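Local coordinates for protein glycosyl hydrolase BlGH5_18 (Bifidobacterium longum subsp. infantis, PDB 7LQX) that probably hydrolyses glycosidic bonds during N-glycan breakdown, as a member of glycoside hydrolase family GH5, subfamily 18, at residues T178-L187 with P216-L225; F155-Q166 with H199-D207. All blocks are in the same frame, centred on the assembly; numbering follows the deposited sequence. Where two conformers were deposited one is given.

Contact 1 of 2, residues T178-L187 with P216-L225. With SO4 (sulfate ion), chain H.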
loop_
_atom_site.group_PDB
_atom_site.type_symbol
_atom_site.label_atom_id
_atom_site.label_comp_id
_atom_site.label_asym_id
_atom_site.label_seq_id
_atom_site.Cartn_x
_atom_site.Cartn_y
_atom_site.Cartn_z
ATOM N N THR A 178 -3.572 -10.942 17.934
ATOM C CA THR A 178 -4.819 -10.685 18.643
ATOM C C THR A 178 -5.233 -11.957 19.383
ATOM O O THR A 178 -4.412 -12.840 19.623
ATOM C CB THR A 178 -5.862 -10.109 17.669
ATOM O OG1 THR A 178 -7.048 -9.728 18.377
ATOM C CG2 THR A 178 -6.213 -11.101 16.578
ATOM N N SER A 179 -6.493 -12.002 19.806
ATOM C CA SER A 179 -6.986 -13.104 20.619
ATOM C C SER A 179 -8.452 -13.305 20.286
ATOM O O SER A 179 -9.121 -12.398 19.787
ATOM C CB SER A 179 -6.852 -12.811 22.115
ATOM O OG SER A 179 -7.696 -11.734 22.495
ATOM N N SER A 180 -8.960 -14.502 20.583
ATOM C CA SER A 180 -10.337 -14.812 20.205
ATOM C C SER A 180 -11.346 -13.943 20.950
ATOM O O SER A 180 -12.376 -13.574 20.376
ATOM C CB SER A 180 -10.644 -16.300 20.371
ATOM O OG SER A 180 -10.539 -16.719 21.717
ATOM N N ARG A 181 -11.071 -13.585 22.210
ATOM C CA ARG A 181 -11.987 -12.706 22.927
ATOM C C ARG A 181 -12.014 -11.318 22.304
ATOM O O ARG A 181 -13.080 -10.705 22.183
ATOM C CB ARG A 181 -11.596 -12.612 24.395
ATOM C CG ARG A 181 -12.309 -13.591 25.279
ATOM C CD ARG A 181 -11.939 -13.366 26.745
ATOM N NE ARG A 181 -12.776 -12.360 27.400
ATOM C CZ ARG A 181 -12.892 -12.241 28.723
ATOM N NH1 ARG A 181 -12.209 -13.055 29.507
ATOM N NH2 ARG A 181 -13.678 -11.315 29.258
ATOM N N ARG A 182 -10.861 -10.815 21.864
ATOM C CA ARG A 182 -10.861 -9.515 21.210
ATOM C C ARG A 182 -11.588 -9.576 19.871
ATOM O O ARG A 182 -12.308 -8.639 19.505
ATOM C CB ARG A 182 -9.436 -9.013 21.012
ATOM C CG ARG A 182 -9.376 -7.736 20.215
ATOM C CD ARG A 182 -10.261 -6.633 20.785
ATOM N NE ARG A 182 -10.401 -5.529 19.836
ATOM C CZ ARG A 182 -11.440 -4.701 19.795
ATOM N NH1 ARG A 182 -12.446 -4.842 20.646
ATOM N NH2 ARG A 182 -11.474 -3.736 18.891
ATOM N N ILE A 183 -11.399 -10.664 19.119
ATOM C CA ILE A 183 -12.073 -10.808 17.833
ATOM C C ILE A 183 -13.581 -10.926 18.018
ATOM O O ILE A 183 -14.355 -10.397 17.216
ATOM C CB ILE A 183 -11.453 -11.977 17.042
ATOM C CG1 ILE A 183 -10.022 -11.625 16.602
ATOM C CG2 ILE A 183 -12.326 -12.370 15.847
ATOM C CD1 ILE A 183 -9.891 -10.363 15.770
ATOM N N ASP A 184 -14.033 -11.594 19.080
ATOM C CA ASP A 184 -15.466 -11.606 19.368
ATOM C C ASP A 184 -16.021 -10.181 19.405
ATOM O O ASP A 184 -17.075 -9.887 18.827
ATOM C CB ASP A 184 -15.735 -12.258 20.729
ATOM C CG ASP A 184 -15.555 -13.762 20.732
ATOM O OD1 ASP A 184 -15.606 -14.406 19.672
ATOM O OD2 ASP A 184 -15.411 -14.318 21.845
ATOM N N ALA A 185 -15.338 -9.293 20.131
ATOM C CA ALA A 185 -15.830 -7.932 20.308
ATOM C C ALA A 185 -15.660 -7.121 19.034
ATOM O O ALA A 185 -16.537 -6.326 18.675
ATOM C CB ALA A 185 -15.081 -7.258 21.460
ATOM N N TRP A 186 -14.534 -7.314 18.342
ATOM C CA TRP A 186 -14.263 -6.590 17.105
ATOM C C TRP A 186 -15.304 -6.918 16.049
ATOM O O TRP A 186 -15.862 -6.021 15.407
ATOM C CB TRP A 186 -12.854 -6.958 16.627
ATOM C CG TRP A 186 -12.459 -6.319 15.331
ATOM C CD1 TRP A 186 -12.045 -5.035 15.139
ATOM C CD2 TRP A 186 -12.465 -6.937 14.043
ATOM N NE1 TRP A 186 -11.789 -4.819 13.810
ATOM C CE2 TRP A 186 -12.034 -5.972 13.115
ATOM C CE3 TRP A 186 -12.777 -8.219 13.585
ATOM C CZ2 TRP A 186 -11.916 -6.248 11.751
ATOM C CZ3 TRP A 186 -12.661 -8.490 12.233
ATOM C CH2 TRP A 186 -12.234 -7.509 11.332
ATOM N N LEU A 187 -15.594 -8.206 15.865
ATOM C CA LEU A 187 -16.627 -8.602 14.919
ATOM C C LEU A 187 -17.968 -7.988 15.288
ATOM O O LEU A 187 -18.648 -7.399 14.442
ATOM C CB LEU A 187 -16.743 -10.124 14.878
ATOM C CG LEU A 187 -15.622 -10.891 14.187
ATOM C CD1 LEU A 187 -15.782 -12.392 14.393
ATOM C CD2 LEU A 187 -15.596 -10.552 12.706
ATOM N N PRO A 216 -6.953 -17.065 16.344
ATOM C CA PRO A 216 -7.894 -16.209 17.092
ATOM C C PRO A 216 -9.268 -16.080 16.467
ATOM O O PRO A 216 -10.199 -15.672 17.171
ATOM C CB PRO A 216 -7.180 -14.851 17.168
ATOM C CG PRO A 216 -6.245 -14.858 16.032
ATOM C CD PRO A 216 -5.817 -16.291 15.811
ATOM N N PHE A 217 -9.433 -16.403 15.190
ATOM C CA PHE A 217 -10.756 -16.534 14.590
ATOM C C PHE A 217 -11.178 -17.988 14.740
ATOM O O PHE A 217 -10.378 -18.889 14.480
ATOM C CB PHE A 217 -10.691 -16.129 13.124
ATOM C CG PHE A 217 -10.585 -14.650 12.915
ATOM C CD1 PHE A 217 -9.379 -13.980 13.077
ATOM C CD2 PHE A 217 -11.701 -13.925 12.551
ATOM C CE1 PHE A 217 -9.310 -12.624 12.882
ATOM C CE2 PHE A 217 -11.631 -12.576 12.348
ATOM C CZ PHE A 217 -10.441 -11.924 12.522
ATOM N N THR A 218 -12.408 -18.221 15.178
ATOM C CA THR A 218 -12.823 -19.534 15.649
ATOM C C THR A 218 -14.065 -20.054 14.947
ATOM O O THR A 218 -14.870 -19.284 14.419
ATOM C CB THR A 218 -13.151 -19.469 17.151
ATOM O OG1 THR A 218 -14.320 -18.652 17.296
ATOM C CG2 THR A 218 -11.997 -18.889 17.962
ATOM N N PRO A 219 -14.267 -21.374 14.969
ATOM C CA PRO A 219 -15.522 -21.935 14.434
ATOM C C PRO A 219 -16.780 -21.334 15.040
ATOM O O PRO A 219 -17.754 -21.082 14.315
ATOM C CB PRO A 219 -15.386 -23.431 14.756
ATOM C CG PRO A 219 -13.894 -23.663 14.727
ATOM C CD PRO A 219 -13.302 -22.424 15.341
ATOM N N VAL A 220 -16.799 -21.115 16.354
ATOM C CA VAL A 220 -17.989 -20.545 16.981
ATOM C C VAL A 220 -18.298 -19.161 16.414
ATOM O O VAL A 220 -19.460 -18.839 16.131
ATOM C CB VAL A 220 -17.847 -20.543 18.516
ATOM C CG1 VAL A 220 -18.902 -19.658 19.162
ATOM C CG2 VAL A 220 -17.928 -21.976 19.052
ATOM N N GLN A 221 -17.274 -18.324 16.211
ATOM C CA GLN A 221 -17.522 -17.016 15.613
ATOM C C GLN A 221 -18.063 -17.165 14.193
ATOM O O GLN A 221 -19.012 -16.474 13.795
ATOM C CB GLN A 221 -16.231 -16.198 15.554
ATOM C CG GLN A 221 -15.634 -15.787 16.866
ATOM C CD GLN A 221 -14.157 -15.473 16.725
ATOM O OE1 GLN A 221 -13.583 -15.649 15.657
ATOM N NE2 GLN A 221 -13.531 -15.034 17.812
ATOM N N ALA A 222 -17.448 -18.044 13.402
ATOM C CA ALA A 222 -17.843 -18.175 12.008
ATOM C C ALA A 222 -19.283 -18.635 11.884
ATOM O O ALA A 222 -19.991 -18.221 10.959
ATOM C CB ALA A 222 -16.926 -19.161 11.287
ATOM N N ALA A 223 -19.732 -19.481 12.801
ATOM C CA ALA A 223 -21.032 -20.129 12.697
ATOM C C ALA A 223 -22.096 -19.473 13.567
ATOM O O ALA A 223 -23.212 -19.994 13.655
ATOM C CB ALA A 223 -20.897 -21.621 13.024
ATOM N N ASN A 224 -21.787 -18.342 14.194
ATOM C CA ASN A 224 -22.782 -17.657 15.014
ATOM C C ASN A 224 -22.793 -16.145 14.872
ATOM O O ASN A 224 -23.860 -15.550 15.032
ATOM C CB ASN A 224 -22.624 -18.020 16.488
ATOM C CG ASN A 224 -22.904 -19.467 16.730
ATOM O OD1 ASN A 224 -24.062 -19.877 16.868
ATOM N ND2 ASN A 224 -21.864 -20.269 16.731
ATOM N N LEU A 225 -21.674 -15.500 14.585
ATOM C CA LEU A 225 -21.666 -14.057 14.406
ATOM C C LEU A 225 -21.913 -13.734 12.943
ATOM O O LEU A 225 -21.408 -14.423 12.051
ATOM C CB LEU A 225 -20.340 -13.458 14.872
ATOM C CG LEU A 225 -20.087 -13.644 16.369
ATOM C CD1 LEU A 225 -18.735 -13.043 16.749
ATOM C CD2 LEU A 225 -21.194 -13.051 17.240
HETATM S S SO4 H . -15.257 -8.947 26.856
HETATM O O1 SO4 H . -13.905 -8.499 26.528
HETATM O O2 SO4 H . -16.237 -7.953 26.421
HETATM O O3 SO4 H . -15.379 -9.139 28.298
HETATM O O4 SO4 H . -15.518 -10.211 26.176
#

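Contact 2 of 2, residues F155-Q166 with H199-D207. With EDO (1,2-ethanediol), chain D; EDO (1,2-ethanediol), chain C.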
loop_
_atom_site.group_PDB
_atom_site.type_symbol
_atom_site.label_atom_id
_atom_site.label_comp_id
_atom_site.label_asym_id
_atom_site.label_seq_id
_atom_site.Cartn_x
_atom_site.Cartn_y
_atom_site.Cartn_z
ATOM N N PHE A 155 -28.503 -3.848 -3.550
ATOM C CA PHE A 155 -27.554 -4.130 -2.482
ATOM C C PHE A 155 -28.207 -4.995 -1.420
ATOM O O PHE A 155 -29.235 -4.617 -0.851
ATOM C CB PHE A 155 -27.101 -2.815 -1.858
ATOM C CG PHE A 155 -26.239 -2.986 -0.650
ATOM C CD1 PHE A 155 -24.980 -3.520 -0.776
ATOM C CD2 PHE A 155 -26.669 -2.578 0.605
ATOM C CE1 PHE A 155 -24.171 -3.677 0.328
ATOM C CE2 PHE A 155 -25.858 -2.730 1.711
ATOM C CZ PHE A 155 -24.610 -3.273 1.572
ATOM N N ARG A 156 -27.610 -6.151 -1.140
ATOM C CA ARG A 156 -28.171 -7.073 -0.168
ATOM C C ARG A 156 -27.445 -7.060 1.169
ATOM O O ARG A 156 -28.039 -7.459 2.178
ATOM C CB ARG A 156 -28.172 -8.501 -0.730
ATOM C CG ARG A 156 -29.075 -8.697 -1.944
ATOM C CD ARG A 156 -30.538 -8.937 -1.576
ATOM N NE ARG A 156 -31.203 -7.760 -1.018
ATOM C CZ ARG A 156 -31.586 -6.705 -1.732
ATOM N NH1 ARG A 156 -31.350 -6.666 -3.035
ATOM N NH2 ARG A 156 -32.186 -5.682 -1.137
ATOM N N GLY A 157 -26.206 -6.622 1.212
ATOM C CA GLY A 157 -25.472 -6.622 2.463
ATOM C C GLY A 157 -23.983 -6.701 2.241
ATOM O O GLY A 157 -23.476 -6.672 1.118
ATOM N N LEU A 158 -23.262 -6.810 3.346
ATOM C CA LEU A 158 -21.817 -6.725 3.270
ATOM C C LEU A 158 -21.151 -7.754 4.164
ATOM O O LEU A 158 -21.699 -8.190 5.187
ATOM C CB LEU A 158 -21.326 -5.308 3.603
ATOM C CG LEU A 158 -21.661 -4.761 4.991
ATOM C CD1 LEU A 158 -20.710 -5.315 6.034
ATOM C CD2 LEU A 158 -21.624 -3.236 4.985
ATOM N N THR A 159 -19.955 -8.140 3.731
ATOM C CA THR A 159 -19.022 -8.941 4.505
ATOM C C THR A 159 -17.930 -7.976 4.945
ATOM O O THR A 159 -17.509 -7.115 4.166
ATOM C CB THR A 159 -18.424 -10.019 3.613
ATOM O OG1 THR A 159 -19.483 -10.814 3.069
ATOM C CG2 THR A 159 -17.494 -10.939 4.370
ATOM N N LEU A 160 -17.466 -8.098 6.187
ATOM C CA LEU A 160 -16.507 -7.113 6.681
ATOM C C LEU A 160 -15.278 -7.027 5.781
ATOM O O LEU A 160 -14.770 -5.934 5.515
ATOM C CB LEU A 160 -16.110 -7.418 8.121
ATOM C CG LEU A 160 -17.252 -7.389 9.125
ATOM C CD1 LEU A 160 -16.719 -7.655 10.526
ATOM C CD2 LEU A 160 -18.014 -6.079 9.102
ATOM N N GLY A 161 -14.780 -8.159 5.303
ATOM C CA GLY A 161 -13.652 -8.152 4.382
ATOM C C GLY A 161 -13.231 -9.573 4.081
ATOM O O GLY A 161 -13.517 -10.502 4.840
ATOM N N ASN A 162 -12.523 -9.728 2.971
ATOM C CA ASN A 162 -12.185 -11.068 2.511
ATOM C C ASN A 162 -11.085 -11.676 3.371
ATOM O O ASN A 162 -9.962 -11.170 3.383
ATOM C CB ASN A 162 -11.713 -10.981 1.067
ATOM C CG ASN A 162 -11.420 -12.320 0.484
ATOM O OD1 ASN A 162 -12.272 -13.202 0.500
ATOM N ND2 ASN A 162 -10.202 -12.507 -0.009
ATOM N N GLU A 163 -11.378 -12.780 4.060
ATOM C CA GLU A 163 -10.342 -13.586 4.719
ATOM C C GLU A 163 -9.436 -12.745 5.612
ATOM O O GLU A 163 -8.217 -12.911 5.634
ATOM C CB GLU A 163 -9.524 -14.363 3.682
ATOM C CG GLU A 163 -10.392 -15.278 2.839
ATOM C CD GLU A 163 -9.681 -15.989 1.723
ATOM O OE1 GLU A 163 -8.444 -15.851 1.597
ATOM O OE2 GLU A 163 -10.382 -16.687 0.958
ATOM N N LEU A 164 -10.039 -11.853 6.394
ATOM C CA LEU A 164 -9.230 -10.927 7.179
ATOM C C LEU A 164 -8.428 -11.640 8.258
ATOM O O LEU A 164 -7.433 -11.086 8.749
ATOM C CB LEU A 164 -10.128 -9.849 7.776
ATOM C CG LEU A 164 -10.639 -8.781 6.798
ATOM C CD1 LEU A 164 -11.615 -7.857 7.519
ATOM C CD2 LEU A 164 -9.486 -8.016 6.169
ATOM N N ASN A 165 -8.820 -12.858 8.624
ATOM C CA ASN A 165 -8.055 -13.608 9.608
ATOM C C ASN A 165 -6.628 -13.872 9.152
ATOM O O ASN A 165 -5.774 -14.177 9.990
ATOM C CB ASN A 165 -8.771 -14.920 9.938
ATOM C CG ASN A 165 -8.820 -15.874 8.761
ATOM O OD1 ASN A 165 -9.300 -15.522 7.686
ATOM N ND2 ASN A 165 -8.333 -17.093 8.963
ATOM N N GLN A 166 -6.344 -13.769 7.849
ATOM C CA GLN A 166 -4.983 -14.016 7.378
ATOM C C GLN A 166 -3.995 -12.975 7.890
ATOM O O GLN A 166 -2.785 -13.224 7.856
ATOM C CB GLN A 166 -4.944 -14.112 5.852
ATOM C CG GLN A 166 -5.130 -12.788 5.116
ATOM C CD GLN A 166 -3.826 -12.171 4.639
ATOM O OE1 GLN A 166 -2.946 -12.862 4.132
ATOM N NE2 GLN A 166 -3.703 -10.860 4.803
ATOM N N HIS A 199 -30.473 -5.681 5.664
ATOM C CA HIS A 199 -29.314 -6.148 4.915
ATOM C C HIS A 199 -28.542 -7.150 5.757
ATOM O O HIS A 199 -28.550 -7.075 6.987
ATOM C CB HIS A 199 -28.391 -4.972 4.567
ATOM C CG HIS A 199 -29.059 -3.916 3.753
ATOM N ND1 HIS A 199 -29.454 -2.703 4.275
ATOM C CD2 HIS A 199 -29.410 -3.897 2.446
ATOM C CE1 HIS A 199 -30.036 -1.991 3.328
ATOM N NE2 HIS A 199 -30.018 -2.692 2.209
ATOM N N VAL A 200 -27.883 -8.091 5.096
ATOM C CA VAL A 200 -27.049 -9.034 5.827
ATOM C C VAL A 200 -25.738 -8.368 6.232
ATOM O O VAL A 200 -25.212 -7.473 5.555
ATOM C CB VAL A 200 -26.791 -10.350 5.061
ATOM C CG1 VAL A 200 -28.113 -11.095 4.826
ATOM C CG2 VAL A 200 -26.037 -10.117 3.767
ATOM N N ALA A 201 -25.220 -8.830 7.365
ATOM C CA ALA A 201 -23.901 -8.482 7.871
ATOM C C ALA A 201 -23.170 -9.789 8.121
ATOM O O ALA A 201 -23.649 -10.634 8.884
ATOM C CB ALA A 201 -24.012 -7.678 9.167
ATOM N N LEU A 202 -22.012 -9.945 7.484
ATOM C CA LEU A 202 -21.273 -11.192 7.472
ATOM C C LEU A 202 -19.803 -10.930 7.756
ATOM O O LEU A 202 -19.299 -9.815 7.583
ATOM C CB LEU A 202 -21.328 -11.859 6.081
ATOM C CG LEU A 202 -22.719 -11.963 5.469
ATOM C CD1 LEU A 202 -22.674 -12.364 4.013
ATOM C CD2 LEU A 202 -23.565 -12.954 6.239
ATOM N N HIS A 203 -19.099 -11.987 8.146
ATOM C CA HIS A 203 -17.639 -11.954 8.189
ATOM C C HIS A 203 -17.103 -13.202 7.499
ATOM O O HIS A 203 -17.808 -14.204 7.350
ATOM C CB HIS A 203 -17.084 -11.783 9.613
ATOM C CG HIS A 203 -17.392 -12.918 10.524
ATOM N ND1 HIS A 203 -16.466 -13.894 10.828
ATOM C CD2 HIS A 203 -18.520 -13.242 11.197
ATOM C CE1 HIS A 203 -17.014 -14.775 11.644
ATOM N NE2 HIS A 203 -18.262 -14.408 11.875
ATOM N N SER A 204 -15.856 -13.111 7.037
ATOM C CA SER A 204 -15.241 -14.143 6.218
ATOM C C SER A 204 -13.832 -14.461 6.682
ATOM O O SER A 204 -12.984 -13.566 6.785
ATOM C CB SER A 204 -15.175 -13.686 4.751
ATOM O OG SER A 204 -14.168 -14.369 4.016
ATOM N N GLU A 205 -13.578 -15.743 6.897
ATOM C CA GLU A 205 -12.241 -16.255 7.135
ATOM C C GLU A 205 -11.877 -17.282 6.073
ATOM O O GLU A 205 -12.750 -17.924 5.477
ATOM C CB GLU A 205 -12.171 -16.910 8.510
ATOM C CG GLU A 205 -12.347 -15.927 9.650
ATOM C CD GLU A 205 -13.796 -15.530 9.925
ATOM O OE1 GLU A 205 -14.676 -16.412 10.001
ATOM O OE2 GLU A 205 -14.035 -14.316 10.091
ATOM N N ASN A 206 -10.575 -17.427 5.840
ATOM C CA ASN A 206 -10.082 -18.590 5.122
ATOM C C ASN A 206 -10.218 -19.819 6.016
ATOM O O ASN A 206 -10.637 -19.734 7.175
ATOM C CB ASN A 206 -8.662 -18.362 4.606
ATOM C CG ASN A 206 -7.638 -18.230 5.706
ATOM O OD1 ASN A 206 -7.735 -18.870 6.756
ATOM N ND2 ASN A 206 -6.627 -17.402 5.461
ATOM N N ASP A 207 -9.859 -20.985 5.471
ATOM C CA ASP A 207 -10.128 -22.237 6.173
ATOM C C ASP A 207 -9.255 -22.438 7.402
ATOM O O ASP A 207 -9.474 -23.414 8.129
ATOM C CB ASP A 207 -10.097 -23.447 5.231
ATOM C CG ASP A 207 -8.754 -23.672 4.567
ATOM O OD1 ASP A 207 -7.731 -23.187 5.082
ATOM O OD2 ASP A 207 -8.724 -24.371 3.523
HETATM C C1 EDO D . -10.020 -15.247 -2.732
HETATM O O1 EDO D . -10.477 -15.036 -1.395
HETATM C C2 EDO D . -9.198 -14.033 -3.152
HETATM O O2 EDO D . -8.106 -13.885 -2.230
HETATM C C1 EDO C . -4.756 -18.157 8.476
HETATM O O1 EDO C . -4.362 -17.457 7.292
HETATM C C2 EDO C . -3.533 -18.459 9.332
HETATM O O2 EDO C . -2.787 -17.256 9.555
HETATM O O HOH W 1 -30.773 -2.310 -0.448
HETATM O O HOH W 2 -14.542 -10.613 7.445
HETATM O O HOH W 3 -6.206 -15.915 3.043
#

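Contact 1 of 2, residues T178-L187 with P216-L225
The amide of Gln221 is gripped at both ends. Its NE2 donates to Asp184 OD1 at 2.9 Å, meeting that oxygen about 50° out of the carboxylate plane, with the carboxylate and amide planes nearly perpendicular; a weaker bond from NE2 reaches Pro216 O at 3.5 Å. OE1 takes the N-H of Thr218 at 2.9 Å, and Thr218 OG1 accepts from Gln221 N at 3.2 Å, which completes a capping box at the start of helix 219-224. This side chain is also a knob seated among Ser180, Ile183, Asp184 and Leu187. The segments belong to neighbouring outer helices of the (beta/alpha)8 barrel of GH5 enzymes, their axes 10.9 Å apart and 16° from parallel. Shortened to an alanine, this glutamine would probably leave Asp184 OD1 without this donor, deprive Thr218 N of its acceptor and open a gap between the helices. With chi1 at -69°, Ile183 holds CG2 trans to the backbone N and over the face of Phe217, 3.7 Å from the ring centroid. Trp186 CZ3 approaches the edge of that ring, 4.1 Å from Phe217 CZ, while its NE1 bonds to Glu138. At the far end Leu187 CD1 lies 3.8 Å from Leu225 CD1.

Contact 2 of 2, residues F155-Q166 with H199-D207
The side-chain amide of Asn165 spans Asn206, taking its backbone N-H at OD1 (2.9 Å) and giving an N-H from ND2 to Asn206 OD1 at 2.9 Å, well above the carbonyl plane of Asn206, the two amide planes being turned 69° apart. Ser204, its OG trans to the backbone N (chi1 157°), presents that oxygen to Glu163 N at 3.2 Å. Beside it the Glu163 chain crosses Asn206 CB, and a water joins Glu163 OE1 to Asn206 ND2. These loops prolong neighbouring parallel strands of the barrel, 155-159 and 200-202, joined by four backbone hydrogen bonds such as Leu202 N to Leu158 O. A CB on Gly157 would run into Val200 O. Asn162-Glu163 follows the fourth strand, matching the Asn-Glu pair that in GH5 enzymes carries the acid/base, so Glu163 is probably that residue; an ethanediol oxygen accepts from Asn162 ND2. At the other strand ends, Phe155 CE2 sits over the rim of one face of the His199 ring, and a water bridges Phe155 O and His199 NE2. In the second shell, Glu163 OE2 is hydrogen-bonded to His232 ND1, Tyr146 holds His199 ND1, and Asn206 OD1 also caps Gly208 N. His203 ND1 donates to the syn lone pair of Glu205 OE2 at 2.6 Å, in the ring plane.

From the N terminus, the chain runs through strand 155-159 and its following loop, then helix 180-191, strand 200-202, the short helix 208-211 and helix 219-224, so the segments of the two contacts alternate and the loops cross rather than nest. Contact 2 closes first, when 199-207 returns beside 155-166 and completes a beta-alpha-beta crossover through helix 180-191. Contact 1 closes next, as 216-225 comes back to 178-187 and sets neighbouring outer helices side by side. Their centres lie about 13 Å apart, yet they meet: His203 NE2 makes a probable hydrogen bond to Gln221 O, and Phe217 packs on Asn165 and Glu205, tying the helical layer to the loops that extend the barrel strands.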